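Local coordinates for clavulanic acid biosynthesis oligopeptide binding protein 2 (PDB 2WOL) that probably binds oligopeptides as an extracellular solute-binding protein and belongs to the clavulanic acid biosynthesis pathway of Streptomyces clavuligerus, at residues N343-P354 against L523-L532; H533-Y543 against G549-A559. All coordinates share one frame; numbering follows the deposited sequence.

Interaction 1: residues N343-P354 against L523-L532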
loop_
_atom_site.group_PDB
_atom_site.type_symbol
_atom_site.label_atom_id
_atom_site.label_comp_id
_atom_site.label_asym_id
_atom_site.label_seq_id
_atom_site.Cartn_x
_atom_site.Cartn_y
_atom_site.Cartn_z
ATOM N N ASN A 343 12.015 4.155 -18.199
ATOM C CA ASN A 343 11.170 4.473 -17.044
ATOM C C ASN A 343 10.011 3.494 -16.846
ATOM O O ASN A 343 8.882 3.897 -16.548
ATOM C CB ASN A 343 10.655 5.917 -17.132
ATOM C CG ASN A 343 11.737 6.946 -16.835
ATOM O OD1 ASN A 343 12.074 7.770 -17.688
ATOM N ND2 ASN A 343 12.288 6.899 -15.625
ATOM N N GLY A 344 10.297 2.205 -17.005
ATOM C CA GLY A 344 9.260 1.180 -16.902
ATOM C C GLY A 344 9.400 0.285 -15.689
ATOM O O GLY A 344 9.056 -0.895 -15.742
ATOM N N GLY A 345 9.911 0.841 -14.594
ATOM C CA GLY A 345 10.067 0.077 -13.364
ATOM C C GLY A 345 11.184 -0.943 -13.451
ATOM O O GLY A 345 12.110 -0.809 -14.260
ATOM N N ASP A 346 11.084 -1.972 -12.618
ATOM C CA ASP A 346 12.132 -2.966 -12.479
ATOM C C ASP A 346 11.602 -4.339 -12.857
ATOM O O ASP A 346 10.696 -4.854 -12.200
ATOM C CB ASP A 346 12.626 -2.981 -11.038
ATOM C CG ASP A 346 14.088 -3.279 -10.945
ATOM O OD1 ASP A 346 14.470 -4.467 -11.054
ATOM O OD2 ASP A 346 14.857 -2.312 -10.764
ATOM N N LEU A 347 12.158 -4.927 -13.915
ATOM C CA LEU A 347 11.740 -6.257 -14.358
ATOM C C LEU A 347 11.789 -7.242 -13.206
ATOM O O LEU A 347 12.714 -7.218 -12.396
ATOM C CB LEU A 347 12.638 -6.766 -15.484
ATOM C CG LEU A 347 12.365 -6.279 -16.901
ATOM C CD1 LEU A 347 13.453 -6.812 -17.820
ATOM C CD2 LEU A 347 10.992 -6.747 -17.366
ATOM N N THR A 348 10.781 -8.103 -13.132
ATOM C CA THR A 348 10.759 -9.149 -12.126
ATOM C C THR A 348 10.171 -10.437 -12.690
ATOM O O THR A 348 9.251 -10.395 -13.508
ATOM C CB THR A 348 9.996 -8.707 -10.850
ATOM O OG1 THR A 348 10.094 -9.730 -9.854
ATOM C CG2 THR A 348 8.530 -8.429 -11.141
ATOM N N THR A 349 10.719 -11.570 -12.252
ATOM C CA THR A 349 10.177 -12.887 -12.590
ATOM C C THR A 349 9.503 -13.540 -11.378
ATOM O O THR A 349 9.040 -14.679 -11.452
ATOM C CB THR A 349 11.266 -13.831 -13.125
ATOM O OG1 THR A 349 12.238 -14.061 -12.100
ATOM C CG2 THR A 349 11.955 -13.222 -14.343
ATOM N N ALA A 350 9.467 -12.821 -10.259
ATOM C CA ALA A 350 8.771 -13.285 -9.061
ATOM C C ALA A 350 7.931 -12.161 -8.441
ATOM O O ALA A 350 7.826 -11.071 -9.005
ATOM C CB ALA A 350 9.761 -13.862 -8.057
ATOM N N LEU A 351 7.343 -12.439 -7.280
ATOM C CA LEU A 351 6.303 -11.576 -6.720
ATOM C C LEU A 351 6.789 -10.586 -5.658
ATOM O O LEU A 351 6.516 -9.391 -5.761
ATOM C CB LEU A 351 5.141 -12.422 -6.183
ATOM C CG LEU A 351 4.562 -13.464 -7.153
ATOM C CD1 LEU A 351 3.633 -14.422 -6.433
ATOM C CD2 LEU A 351 3.836 -12.808 -8.321
ATOM N N PHE A 352 7.504 -11.081 -4.647
ATOM C CA PHE A 352 7.950 -10.237 -3.530
ATOM C C PHE A 352 8.840 -9.083 -3.979
ATOM O O PHE A 352 9.770 -9.288 -4.764
ATOM C CB PHE A 352 8.744 -11.049 -2.499
ATOM C CG PHE A 352 7.922 -12.026 -1.698
ATOM C CD1 PHE A 352 8.357 -13.340 -1.545
ATOM C CD2 PHE A 352 6.735 -11.634 -1.077
ATOM C CE1 PHE A 352 7.619 -14.256 -0.795
ATOM C CE2 PHE A 352 5.994 -12.548 -0.325
ATOM C CZ PHE A 352 6.440 -13.857 -0.190
ATOM N N PRO A 353 8.564 -7.864 -3.480
ATOM C CA PRO A 353 9.526 -6.767 -3.621
ATOM C C PRO A 353 10.798 -7.060 -2.816
ATOM O O PRO A 353 10.736 -7.787 -1.821
ATOM C CB PRO A 353 8.786 -5.566 -3.014
ATOM C CG PRO A 353 7.354 -5.959 -2.970
ATOM C CD PRO A 353 7.345 -7.440 -2.775
ATOM N N PRO A 354 11.951 -6.504 -3.241
ATOM C CA PRO A 354 13.217 -6.716 -2.526
ATOM C C PRO A 354 13.288 -6.142 -1.102
ATOM O O PRO A 354 14.273 -6.388 -0.396
ATOM C CB PRO A 354 14.255 -6.045 -3.434
ATOM C CG PRO A 354 13.487 -5.069 -4.238
ATOM C CD PRO A 354 12.137 -5.679 -4.450
ATOM N N LEU A 523 -0.235 -16.265 -11.610
ATOM C CA LEU A 523 0.222 -14.874 -11.629
ATOM C C LEU A 523 1.471 -14.734 -12.489
ATOM O O LEU A 523 2.458 -15.441 -12.274
ATOM C CB LEU A 523 0.509 -14.365 -10.209
ATOM C CG LEU A 523 -0.634 -14.411 -9.184
ATOM C CD1 LEU A 523 -0.177 -13.856 -7.845
ATOM C CD2 LEU A 523 -1.859 -13.656 -9.684
ATOM N N LEU A 524 1.404 -13.824 -13.459
ATOM C CA LEU A 524 2.533 -13.484 -14.316
ATOM C C LEU A 524 3.099 -12.133 -13.877
ATOM O O LEU A 524 2.504 -11.088 -14.159
ATOM C CB LEU A 524 2.101 -13.436 -15.788
ATOM C CG LEU A 524 3.040 -12.809 -16.829
ATOM C CD1 LEU A 524 4.415 -13.488 -16.867
ATOM C CD2 LEU A 524 2.395 -12.849 -18.205
ATOM N N PRO A 525 4.247 -12.151 -13.177
ATOM C CA PRO A 525 4.880 -10.917 -12.721
ATOM C C PRO A 525 5.464 -10.166 -13.906
ATOM O O PRO A 525 6.065 -10.782 -14.787
ATOM C CB PRO A 525 6.011 -11.400 -11.801
ATOM C CG PRO A 525 5.888 -12.872 -11.702
ATOM C CD PRO A 525 5.017 -13.349 -12.803
ATOM N N LEU A 526 5.278 -8.850 -13.928
ATOM C CA LEU A 526 5.842 -8.024 -14.998
ATOM C C LEU A 526 6.982 -7.154 -14.485
ATOM O O LEU A 526 8.149 -7.400 -14.799
ATOM C CB LEU A 526 4.758 -7.176 -15.674
ATOM C CG LEU A 526 3.582 -7.944 -16.293
ATOM C CD1 LEU A 526 2.577 -6.983 -16.901
ATOM C CD2 LEU A 526 4.065 -8.940 -17.340
ATOM N N VAL A 527 6.638 -6.144 -13.693
ATOM C CA VAL A 527 7.641 -5.257 -13.105
ATOM C C VAL A 527 7.274 -4.879 -11.684
ATOM O O VAL A 527 6.095 -4.876 -11.324
ATOM C CB VAL A 527 7.838 -3.941 -13.931
ATOM C CG1 VAL A 527 8.364 -4.235 -15.337
ATOM C CG2 VAL A 527 6.551 -3.110 -13.988
ATOM N N HIS A 528 8.293 -4.584 -10.881
ATOM C CA HIS A 528 8.090 -3.834 -9.649
ATOM C C HIS A 528 8.167 -2.360 -10.016
ATOM O O HIS A 528 9.162 -1.892 -10.594
ATOM C CB HIS A 528 9.133 -4.188 -8.594
ATOM C CG HIS A 528 8.979 -5.565 -8.032
ATOM N ND1 HIS A 528 7.830 -5.990 -7.399
ATOM C CD2 HIS A 528 9.836 -6.611 -7.997
ATOM C CE1 HIS A 528 7.984 -7.241 -7.006
ATOM N NE2 HIS A 528 9.195 -7.639 -7.352
ATOM N N ASP A 529 7.100 -1.638 -9.695
ATOM C CA ASP A 529 6.946 -0.249 -10.110
ATOM C C ASP A 529 7.983 0.673 -9.471
ATOM O O ASP A 529 8.445 0.443 -8.347
ATOM C CB ASP A 529 5.516 0.250 -9.882
ATOM C CG ASP A 529 4.544 -0.265 -10.939
ATOM O OD1 ASP A 529 4.881 -0.219 -12.145
ATOM O OD2 ASP A 529 3.442 -0.714 -10.565
ATOM N N LYS A 530 8.366 1.692 -10.232
ATOM C CA LYS A 530 9.214 2.769 -9.745
ATOM C C LYS A 530 8.529 4.088 -10.059
ATOM O O LYS A 530 7.596 4.141 -10.861
ATOM C CB LYS A 530 10.600 2.703 -10.385
ATOM C CG LYS A 530 11.444 1.541 -9.870
ATOM C CD LYS A 530 12.784 1.416 -10.577
ATOM C CE LYS A 530 13.746 2.533 -10.188
ATOM N NZ LYS A 530 15.098 2.309 -10.766
ATOM N N THR A 531 8.982 5.152 -9.411
ATOM C CA THR A 531 8.358 6.450 -9.592
ATOM C C THR A 531 9.420 7.539 -9.517
ATOM O O THR A 531 10.521 7.295 -9.028
ATOM C CB THR A 531 7.256 6.688 -8.531
ATOM O OG1 THR A 531 6.413 7.771 -8.940
ATOM C CG2 THR A 531 7.856 6.985 -7.158
ATOM N N LEU A 532 9.091 8.726 -10.015
ATOM C CA LEU A 532 9.996 9.867 -9.929
ATOM C C LEU A 532 9.399 10.941 -9.033
ATOM O O LEU A 532 8.388 11.543 -9.385
ATOM C CB LEU A 532 10.275 10.443 -11.320
ATOM C CG LEU A 532 11.170 9.617 -12.248
ATOM C CD1 LEU A 532 11.080 10.127 -13.659
ATOM C CD2 LEU A 532 12.613 9.623 -11.782
HETATM O O HOH W 1 14.770 -0.288 -12.838
#
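Leu351 lays its two methyl branches against the start of the neighbouring strand: CD1 meets Leu523 CD1 at 4.1 Å, the two side chains crossing at about a right angle, while CD2 reaches Pro525 CG. The arrangement is an antiparallel edge pairing in the mixed sheet of a family 5 solute-binding protein, where the short strand 346-347 lines up along strand 523-534. Leu351 and Pro525 are backed by Val517 and Met518 of helix 503-520, so this apolar end closes between sheet and helix. Farther along, the His528 ring is sandwiched. Thr348 CG2 sits over one face, 4.0 Å from the ring centroid, and Pro353 CA over the opposite face, both offset toward the rim. With CG anti to its carbonyl carbon (chi1 -70°), His528 swings its ring into the bend of 348-353, where the Phe352 O to His528 NE2 distance is 3.1 Å. Thr348 OG1 turns back within its own segment and donates to Ala350 O, meeting that oxygen from above the carbonyl plane. Three backbone bonds join the strands: Asp346 and His528 exchange N-H and C=O in a hydrogen-bonded pair, each bond 2.8 Å from N to O, and Thr348 N reaches Leu526 O. Leu526 and Val527 both face His305 on the strand's other side, a classic beta bulge. Gly345 CA passes 3.5 Å from His528 O. The contact then turns polar. Asp346 OD1 forms a salt bridge with Arg300, while Asp346 OD2 stays 4.6 Å from Lys530 NZ. One water spans that gap, donating to Gly345 O and to Asp346 OD2 at 2.9 Å and accepting a weak bond from Lys530 NZ.

Interaction 2: residues H533-Y543 against G549-A559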
loop_
_atom_site.group_PDB
_atom_site.type_symbol
_atom_site.label_atom_id
_atom_site.label_comp_id
_atom_site.label_asym_id
_atom_site.label_seq_id
_atom_site.Cartn_x
_atom_site.Cartn_y
_atom_site.Cartn_z
ATOM N N HIS A 533 10.015 11.164 -7.874
ATOM C CA HIS A 533 9.591 12.244 -6.984
ATOM C C HIS A 533 10.519 13.437 -7.135
ATOM O O HIS A 533 11.734 13.264 -7.233
ATOM C CB HIS A 533 9.633 11.809 -5.519
ATOM C CG HIS A 533 8.731 10.663 -5.179
ATOM N ND1 HIS A 533 7.396 10.623 -5.527
ATOM C CD2 HIS A 533 8.969 9.534 -4.469
ATOM C CE1 HIS A 533 6.858 9.506 -5.066
ATOM N NE2 HIS A 533 7.791 8.830 -4.418
ATOM N N PHE A 534 9.942 14.639 -7.125
ATOM C CA PHE A 534 10.708 15.887 -7.195
ATOM C C PHE A 534 10.669 16.591 -5.838
ATOM O O PHE A 534 9.605 16.758 -5.249
ATOM C CB PHE A 534 10.136 16.801 -8.290
ATOM C CG PHE A 534 10.978 18.019 -8.573
ATOM C CD1 PHE A 534 11.996 17.966 -9.525
ATOM C CD2 PHE A 534 10.752 19.220 -7.899
ATOM C CE1 PHE A 534 12.782 19.085 -9.793
ATOM C CE2 PHE A 534 11.541 20.355 -8.167
ATOM C CZ PHE A 534 12.552 20.275 -9.118
ATOM N N ARG A 535 11.836 16.986 -5.341
ATOM C CA ARG A 535 11.933 17.679 -4.055
ATOM C C ARG A 535 12.567 19.046 -4.246
ATOM O O ARG A 535 13.677 19.160 -4.774
ATOM C CB ARG A 535 12.757 16.868 -3.043
ATOM C CG ARG A 535 14.014 16.239 -3.634
ATOM C CD ARG A 535 14.982 15.684 -2.591
ATOM N NE ARG A 535 15.768 14.633 -3.230
ATOM C CZ ARG A 535 16.853 14.843 -3.971
ATOM N NH1 ARG A 535 17.344 16.071 -4.122
ATOM N NH2 ARG A 535 17.452 13.813 -4.553
ATOM N N ASN A 536 11.870 20.091 -3.817
ATOM C CA ASN A 536 12.468 21.417 -3.855
ATOM C C ASN A 536 13.588 21.546 -2.823
ATOM O O ASN A 536 13.497 20.967 -1.739
ATOM C CB ASN A 536 11.401 22.493 -3.723
ATOM C CG ASN A 536 10.761 22.818 -5.058
ATOM O OD1 ASN A 536 11.453 23.185 -6.009
ATOM N ND2 ASN A 536 9.444 22.660 -5.149
ATOM N N PRO A 537 14.674 22.263 -3.174
ATOM C CA PRO A 537 15.895 22.225 -2.349
ATOM C C PRO A 537 15.811 22.871 -0.953
ATOM O O PRO A 537 16.667 22.601 -0.099
ATOM C CB PRO A 537 16.936 22.932 -3.231
ATOM C CG PRO A 537 16.137 23.820 -4.133
ATOM C CD PRO A 537 14.845 23.089 -4.386
ATOM N N TRP A 538 14.796 23.704 -0.728
ATOM C CA TRP A 538 14.610 24.373 0.568
ATOM C C TRP A 538 13.797 23.559 1.572
ATOM O O TRP A 538 13.575 24.001 2.698
ATOM C CB TRP A 538 13.961 25.744 0.387
ATOM C CG TRP A 538 12.673 25.694 -0.364
ATOM C CD1 TRP A 538 11.428 25.441 0.143
ATOM C CD2 TRP A 538 12.503 25.902 -1.768
ATOM N NE1 TRP A 538 10.491 25.482 -0.866
ATOM C CE2 TRP A 538 11.126 25.764 -2.048
ATOM C CE3 TRP A 538 13.383 26.199 -2.817
ATOM C CZ2 TRP A 538 10.608 25.911 -3.337
ATOM C CZ3 TRP A 538 12.866 26.349 -4.096
ATOM C CH2 TRP A 538 11.492 26.200 -4.344
ATOM N N VAL A 539 13.341 22.381 1.160
ATOM C CA VAL A 539 12.659 21.476 2.076
ATOM C C VAL A 539 13.710 20.659 2.815
ATOM O O VAL A 539 14.623 20.101 2.203
ATOM C CB VAL A 539 11.653 20.557 1.345
ATOM C CG1 VAL A 539 10.829 19.759 2.345
ATOM C CG2 VAL A 539 10.725 21.390 0.453
ATOM N N THR A 540 13.589 20.611 4.136
ATOM C CA THR A 540 14.560 19.914 4.965
ATOM C C THR A 540 14.065 18.520 5.348
ATOM O O THR A 540 12.857 18.285 5.434
ATOM C CB THR A 540 14.892 20.713 6.243
ATOM O OG1 THR A 540 13.709 20.879 7.027
ATOM C CG2 THR A 540 15.456 22.087 5.891
ATOM N N ASN A 541 15.003 17.599 5.569
ATOM C CA ASN A 541 14.705 16.235 6.006
ATOM C C ASN A 541 13.817 15.461 5.042
ATOM O O ASN A 541 12.850 14.809 5.454
ATOM C CB ASN A 541 14.097 16.221 7.411
ATOM C CG ASN A 541 14.875 17.074 8.386
ATOM O OD1 ASN A 541 16.018 16.774 8.718
ATOM N ND2 ASN A 541 14.263 18.159 8.837
ATOM N N VAL A 542 14.162 15.524 3.760
ATOM C CA VAL A 542 13.429 14.789 2.734
ATOM C C VAL A 542 14.016 13.395 2.552
ATOM O O VAL A 542 15.214 13.243 2.306
ATOM C CB VAL A 542 13.435 15.530 1.380
ATOM C CG1 VAL A 542 12.628 14.749 0.345
ATOM C CG2 VAL A 542 12.870 16.928 1.528
ATOM N N TYR A 543 13.168 12.379 2.664
ATOM C CA TYR A 543 13.594 11.009 2.382
ATOM C C TYR A 543 12.388 10.174 1.986
ATOM O O TYR A 543 11.273 10.416 2.460
ATOM C CB TYR A 543 14.320 10.376 3.584
ATOM C CG TYR A 543 13.420 9.989 4.741
ATOM C CD1 TYR A 543 12.959 8.678 4.879
ATOM C CD2 TYR A 543 13.033 10.930 5.694
ATOM C CE1 TYR A 543 12.130 8.311 5.940
ATOM C CE2 TYR A 543 12.198 10.576 6.758
ATOM C CZ TYR A 543 11.756 9.264 6.873
ATOM O OH TYR A 543 10.933 8.901 7.919
ATOM N N GLY A 549 7.065 4.163 0.024
ATOM C CA GLY A 549 7.523 4.487 -1.334
ATOM C C GLY A 549 7.287 5.952 -1.667
ATOM O O GLY A 549 7.397 6.366 -2.823
ATOM N N LEU A 550 6.960 6.725 -0.631
ATOM C CA LEU A 550 6.665 8.153 -0.716
ATOM C C LEU A 550 7.511 8.873 0.321
ATOM O O LEU A 550 7.889 8.283 1.325
ATOM C CB LEU A 550 5.188 8.411 -0.391
ATOM C CG LEU A 550 4.094 7.781 -1.254
ATOM C CD1 LEU A 550 2.722 7.992 -0.644
ATOM C CD2 LEU A 550 4.129 8.328 -2.660
ATOM N N TYR A 551 7.793 10.152 0.090
ATOM C CA TYR A 551 8.486 10.967 1.085
ATOM C C TYR A 551 7.733 10.982 2.410
ATOM O O TYR A 551 6.503 11.057 2.428
ATOM C CB TYR A 551 8.604 12.407 0.604
ATOM C CG TYR A 551 9.520 12.662 -0.577
ATOM C CD1 TYR A 551 9.187 13.624 -1.532
ATOM C CD2 TYR A 551 10.714 11.965 -0.732
ATOM C CE1 TYR A 551 10.023 13.891 -2.609
ATOM C CE2 TYR A 551 11.552 12.210 -1.811
ATOM C CZ TYR A 551 11.203 13.177 -2.742
ATOM O OH TYR A 551 12.019 13.456 -3.818
ATOM N N ASP A 552 8.467 10.937 3.520
ATOM C CA ASP A 552 7.830 11.047 4.829
ATOM C C ASP A 552 7.558 12.516 5.137
ATOM O O ASP A 552 8.381 13.211 5.733
ATOM C CB ASP A 552 8.681 10.405 5.920
ATOM C CG ASP A 552 7.909 10.184 7.210
ATOM O OD1 ASP A 552 6.657 10.228 7.179
ATOM O OD2 ASP A 552 8.555 9.949 8.253
ATOM N N ILE A 553 6.390 12.975 4.704
ATOM C CA ILE A 553 5.965 14.360 4.858
ATOM C C ILE A 553 6.164 14.890 6.278
ATOM O O ILE A 553 6.641 16.004 6.460
ATOM C CB ILE A 553 4.476 14.522 4.456
ATOM C CG1 ILE A 553 4.237 14.018 3.023
ATOM C CG2 ILE A 553 3.994 15.962 4.663
ATOM C CD1 ILE A 553 5.004 14.749 1.928
ATOM N N GLN A 554 5.800 14.085 7.276
ATOM C CA GLN A 554 5.829 14.533 8.669
ATOM C C GLN A 554 7.229 14.928 9.153
ATOM O O GLN A 554 7.362 15.703 10.095
ATOM C CB GLN A 554 5.196 13.487 9.596
ATOM C CG GLN A 554 6.001 12.210 9.797
ATOM C CD GLN A 554 7.056 12.345 10.876
ATOM O OE1 GLN A 554 6.928 13.173 11.782
ATOM N NE2 GLN A 554 8.101 11.526 10.795
ATOM N N ALA A 555 8.258 14.385 8.509
ATOM C CA ALA A 555 9.642 14.651 8.904
ATOM C C ALA A 555 10.180 15.975 8.356
ATOM O O ALA A 555 11.210 16.470 8.816
ATOM C CB ALA A 555 10.535 13.509 8.463
ATOM N N MET A 556 9.478 16.543 7.380
ATOM C CA MET A 556 9.980 17.687 6.626
ATOM C C MET A 556 9.905 18.993 7.395
ATOM O O MET A 556 9.015 19.194 8.217
ATOM C CB MET A 556 9.208 17.841 5.323
ATOM C CG MET A 556 9.443 16.731 4.337
ATOM S SD MET A 556 8.313 16.875 2.953
ATOM C CE MET A 556 8.910 15.526 1.939
ATOM N N GLY A 557 10.847 19.882 7.098
ATOM C CA GLY A 557 10.780 21.266 7.552
ATOM C C GLY A 557 11.093 22.211 6.408
ATOM O O GLY A 557 11.176 21.798 5.249
ATOM N N LEU A 558 11.274 23.482 6.748
ATOM C CA LEU A 558 11.623 24.513 5.776
ATOM C C LEU A 558 12.946 25.150 6.172
ATOM O O LEU A 558 13.200 25.380 7.359
ATOM C CB LEU A 558 10.534 25.596 5.704
ATOM C CG LEU A 558 9.142 25.283 5.129
ATOM C CD1 LEU A 558 9.245 24.612 3.756
ATOM C CD2 LEU A 558 8.275 24.457 6.088
ATOM N N ALA A 559 13.788 25.421 5.178
ATOM C CA ALA A 559 15.047 26.122 5.411
ATOM C C ALA A 559 14.777 27.595 5.707
ATOM O O ALA A 559 13.818 28.175 5.189
ATOM C CB ALA A 559 15.965 25.977 4.211
HETATM O O HOH W 2 13.815 23.034 8.845
HETATM O O HOH W 3 10.764 13.393 4.228
#
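The Tyr551 ring is clasped between two side chains of 533-543: Val542 CG1 stands over the centre of one face, 3.5 Å from the centroid, in a CH-pi contact, and His533 CG lies over the opposite face toward the rim. Phe534 O is at the ring edge, in plane. Nearby, 539-540 and 557-558 form a two-stranded antiparallel sheet, with Thr540 and Gly557 as its hydrogen-bonded pair. The His533 and Tyr551 planes meet obliquely at 48°, and the phenol OH bonds to Asp297, which also forms a salt bridge with Arg535. In its ring plane, His533 NE2 gives a nearly straight bond to a lone pair of Gly549 O. Met556 packs its SD on Val539 CG1; both side chains touch Ile271 of strand 271-272, and Leu550 touches Leu58 of helix 54-63, so 549-559 lies against the five-stranded mixed sheet. Tyr543 CG lies between its backbone N and carbonyl carbon (chi1 74°), which brings the ring alongside Asp552. Tyr543 OH gives a weak bond to Asp552 OD2, 2.6 Å away, while Arg61 forms a salt bridge with Asp552 OD1. One water donates to Asn541 O and Asp552 O and accepts from Tyr543 N at 3.0 Å.

Interactions 1 and 2 follow one another along the chain, with segment 523-532 running straight into 533-543, and their centres lie about 25 Å apart. Strand 523-534 belongs to both: interaction 1 pairs its earlier part with 346-347 in the mixed sheet, and interaction 2 begins on its last two residues before the chain turns to pair with 557-558. Beyond that shared strand the two contacts do not touch. Interaction 1 is about 15 Å and interaction 2 about 20 Å from the centre of the chain, measured between centres. Their surroundings differ: helices 331-337 and 503-520 flank the first, whereas helix 54-63 and strands 34-39 and 271-272 border the second.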